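PDB 2VOS: folylpolyglutamate synthase protein FOLC from Mycobacterium tuberculosis, which probably catalyses the ATP-dependent addition of glutamate to dihydropteroate and to tetrahydrofolate, making dihydrofolate and folylpolyglutamates. Local coordinates for residues 346-354 with 464-475. Residues are numbered along the deposited sequence; the frame is centred on the assembly and turned at random.
Sequences PTVFIDAAH and TGIVITGSVVTA. With MG (magnesium ion), chain C; ADP (adenosine-5'-diphosphate), chain B.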
# COMPACT_ATOMS: atom_id res chain seq x y z
N PRO A 346 16.84 1.94 -21.38
CA PRO A 346 17.34 1.86 -20.01
C PRO A 346 16.22 1.24 -19.16
O PRO A 346 15.05 1.30 -19.56
CB PRO A 346 17.50 3.33 -19.62
CG PRO A 346 16.39 4.03 -20.35
CD PRO A 346 16.33 3.29 -21.71
N THR A 347 16.56 0.67 -18.02
CA THR A 347 15.58 0.25 -17.06
C THR A 347 14.93 1.47 -16.39
O THR A 347 15.60 2.39 -15.98
CB THR A 347 16.22 -0.63 -15.98
OG1 THR A 347 16.75 -1.81 -16.62
CG2 THR A 347 15.18 -0.99 -14.93
N VAL A 348 13.61 1.48 -16.32
CA VAL A 348 12.87 2.50 -15.58
C VAL A 348 12.05 1.72 -14.56
O VAL A 348 11.28 0.79 -14.92
CB VAL A 348 11.91 3.27 -16.46
CG1 VAL A 348 11.01 4.23 -15.59
CG2 VAL A 348 12.70 4.05 -17.59
N PHE A 349 12.23 2.10 -13.30
CA PHE A 349 11.39 1.58 -12.23
C PHE A 349 10.47 2.65 -11.77
O PHE A 349 10.84 3.84 -11.79
CB PHE A 349 12.24 1.27 -11.00
CG PHE A 349 13.00 0.01 -11.12
CD1 PHE A 349 14.35 0.03 -11.48
CD2 PHE A 349 12.40 -1.18 -10.84
CE1 PHE A 349 15.05 -1.16 -11.55
CE2 PHE A 349 13.13 -2.39 -10.92
CZ PHE A 349 14.45 -2.33 -11.25
N ILE A 350 9.30 2.25 -11.28
CA ILE A 350 8.51 3.17 -10.51
C ILE A 350 8.35 2.52 -9.15
O ILE A 350 8.23 1.28 -9.05
CB ILE A 350 7.10 3.42 -11.13
CG1 ILE A 350 6.28 2.09 -11.23
CG2 ILE A 350 7.22 4.23 -12.47
CD1 ILE A 350 4.78 2.28 -11.74
N ASP A 351 8.31 3.36 -8.11
CA ASP A 351 8.18 2.91 -6.75
C ASP A 351 7.49 3.97 -5.90
O ASP A 351 7.88 5.15 -5.91
CB ASP A 351 9.52 2.51 -6.15
CG ASP A 351 9.33 1.73 -4.83
OD1 ASP A 351 9.02 0.54 -4.82
OD2 ASP A 351 9.38 2.34 -3.78
N ALA A 352 6.47 3.55 -5.15
CA ALA A 352 5.66 4.44 -4.34
C ALA A 352 6.38 4.91 -3.04
O ALA A 352 5.76 5.65 -2.25
CB ALA A 352 4.35 3.73 -3.95
N ALA A 353 7.64 4.50 -2.80
CA ALA A 353 8.30 4.85 -1.54
C ALA A 353 8.07 6.32 -1.18
O ALA A 353 8.31 7.22 -1.98
CB ALA A 353 9.79 4.57 -1.61
N HIS A 354 7.62 6.55 0.05
CA HIS A 354 7.30 7.91 0.49
C HIS A 354 7.57 8.05 2.01
O HIS A 354 6.99 8.94 2.70
CB HIS A 354 5.85 8.26 0.18
CG HIS A 354 4.87 7.35 0.83
ND1 HIS A 354 4.30 6.30 0.16
CD2 HIS A 354 4.40 7.31 2.09
CE1 HIS A 354 3.48 5.66 0.97
NE2 HIS A 354 3.52 6.26 2.15
N THR A 464 22.13 0.89 -16.90
CA THR A 464 21.74 2.19 -16.40
C THR A 464 20.26 2.11 -16.11
O THR A 464 19.55 1.27 -16.66
CB THR A 464 21.97 3.31 -17.42
OG1 THR A 464 21.18 3.05 -18.58
CG2 THR A 464 23.44 3.35 -17.89
N GLY A 465 19.78 3.00 -15.25
CA GLY A 465 18.37 3.05 -14.89
C GLY A 465 17.91 4.39 -14.34
O GLY A 465 18.70 5.24 -13.93
N ILE A 466 16.60 4.55 -14.38
CA ILE A 466 15.89 5.71 -13.89
C ILE A 466 14.89 5.16 -12.87
O ILE A 466 14.20 4.15 -13.13
CB ILE A 466 15.10 6.35 -15.02
CG1 ILE A 466 16.09 6.82 -16.08
CG2 ILE A 466 14.36 7.58 -14.54
CD1 ILE A 466 15.46 7.16 -17.36
N VAL A 467 14.84 5.78 -11.69
CA VAL A 467 13.94 5.31 -10.65
C VAL A 467 13.04 6.46 -10.26
O VAL A 467 13.49 7.53 -9.79
CB VAL A 467 14.73 4.85 -9.43
CG1 VAL A 467 13.75 4.38 -8.36
CG2 VAL A 467 15.68 3.71 -9.84
N ILE A 468 11.76 6.27 -10.54
CA ILE A 468 10.78 7.34 -10.32
C ILE A 468 10.06 7.02 -9.00
O ILE A 468 9.36 6.00 -8.89
CB ILE A 468 9.76 7.33 -11.50
CG1 ILE A 468 10.54 7.46 -12.82
CG2 ILE A 468 8.60 8.37 -11.29
CD1 ILE A 468 9.73 7.08 -14.08
N THR A 469 10.17 7.92 -8.01
CA THR A 469 9.70 7.55 -6.68
C THR A 469 9.39 8.80 -5.83
O THR A 469 9.45 9.96 -6.34
CB THR A 469 10.79 6.66 -6.00
OG1 THR A 469 10.29 6.11 -4.79
CG2 THR A 469 12.11 7.49 -5.64
N GLY A 470 9.02 8.59 -4.56
CA GLY A 470 8.91 9.73 -3.63
C GLY A 470 7.48 9.86 -3.12
O GLY A 470 7.25 10.46 -2.03
N SER A 471 6.54 9.29 -3.86
CA SER A 471 5.14 9.39 -3.54
C SER A 471 4.36 8.34 -4.31
O SER A 471 4.75 7.92 -5.41
CB SER A 471 4.66 10.81 -3.88
OG SER A 471 3.27 10.95 -3.75
N VAL A 472 3.22 7.93 -3.77
CA VAL A 472 2.25 7.17 -4.55
C VAL A 472 1.83 7.89 -5.83
O VAL A 472 1.72 7.30 -6.91
CB VAL A 472 0.96 6.88 -3.70
CG1 VAL A 472 -0.05 6.12 -4.53
CG2 VAL A 472 1.37 6.06 -2.48
N VAL A 473 1.65 9.20 -5.71
CA VAL A 473 1.17 10.00 -6.83
C VAL A 473 2.23 10.08 -7.95
O VAL A 473 1.90 10.07 -9.17
CB VAL A 473 0.81 11.43 -6.34
CG1 VAL A 473 0.42 12.32 -7.53
CG2 VAL A 473 -0.33 11.38 -5.29
N THR A 474 3.50 10.11 -7.55
CA THR A 474 4.62 10.20 -8.49
C THR A 474 4.66 8.87 -9.28
O THR A 474 4.74 8.85 -10.51
CB THR A 474 5.99 10.36 -7.75
OG1 THR A 474 5.96 11.50 -6.85
CG2 THR A 474 7.17 10.59 -8.78
N ALA A 475 4.67 7.76 -8.54
CA ALA A 475 4.61 6.44 -9.14
C ALA A 475 3.38 6.25 -10.02
O ALA A 475 3.50 5.77 -11.16
CB ALA A 475 4.70 5.37 -8.04
MG MG C . 2.42 5.57 3.73
PB ADP B . 1.39 0.73 2.27
O1B ADP B . 0.10 0.24 1.66
O2B ADP B . 1.65 2.18 2.00
O3B ADP B . 1.65 0.32 3.68
PA ADP B . 2.78 -0.61 0.02
O1A ADP B . 1.96 0.26 -0.92
O2A ADP B . 2.96 -2.11 -0.13
O3A ADP B . 2.59 -0.12 1.56
O5' ADP B . 4.29 -0.05 -0.23
C5' ADP B . 4.64 1.34 -0.33
C4' ADP B . 6.18 1.36 -0.49
O4' ADP B . 6.79 0.86 0.73
C3' ADP B . 6.72 0.39 -1.53
O3' ADP B . 6.99 1.05 -2.75
C2' ADP B . 8.05 -0.12 -1.06
O2' ADP B . 9.03 0.95 -1.31
C1' ADP B . 7.89 -0.03 0.43
N9 ADP B . 7.52 -1.29 1.15
C8 ADP B . 6.49 -2.17 0.95
N7 ADP B . 6.53 -3.15 1.91
C5 ADP B . 7.53 -2.81 2.77
C6 ADP B . 8.10 -3.36 4.01
N6 ADP B . 7.61 -4.49 4.56
N1 ADP B . 9.16 -2.71 4.52
C2 ADP B . 9.75 -1.61 4.00
N3 ADP B . 9.27 -1.01 2.88
C4 ADP B . 8.19 -1.60 2.26
O HOH W 1 1.17 7.01 3.58
O HOH W 2 3.61 3.56 3.39
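Strands 347-350 and 464-469 pair in parallel within the mixed sheet of the C-terminal domain, between strands 340-343 and 374-379, and the loops after them meet beside ADP and magnesium. Backbone bonds join the strands, among them Phe349 N to Ile466 O (2.8 Å) and Ile468 N to Phe349 O (2.9 Å). On the face covered by helix 436-451, Val348 CG1 presses tightly on Ile468 CD1 (3.5 Å), while Ile350 lays CG2 across Ile468 and brings CB up to Ala475 CB. Phe349 and Val467 occupy the other face, against Leu366 of helix 356-368. At the end of strand 464-469, Thr469 OG1, set anti to its own N (chi1 -171°), donates to Asp351 O (2.8 Å) from above the carbonyl plane. Asp351 OD2 accepts from Ala353 N in an Asx turn and from ADP O2' (2.9 Å), and OD1 from Leu339 N, so the carboxylate facing the ribose is fixed from several directions. The His354 ring lies beside Val472; its ND1 donates to Ala352 O (2.9 Å), which fixes the ring's rotation and leaves NE2 to bind magnesium (2.0 Å), a site shared with Asp200. Ser471 N-caps the helix that follows. Parallel strands with a ligand-binding loop at the C-terminal end of one of them are characteristic of the Rossmann-like glutamate ligase domain of Mur ligases, here contributing to the nucleotide and metal site.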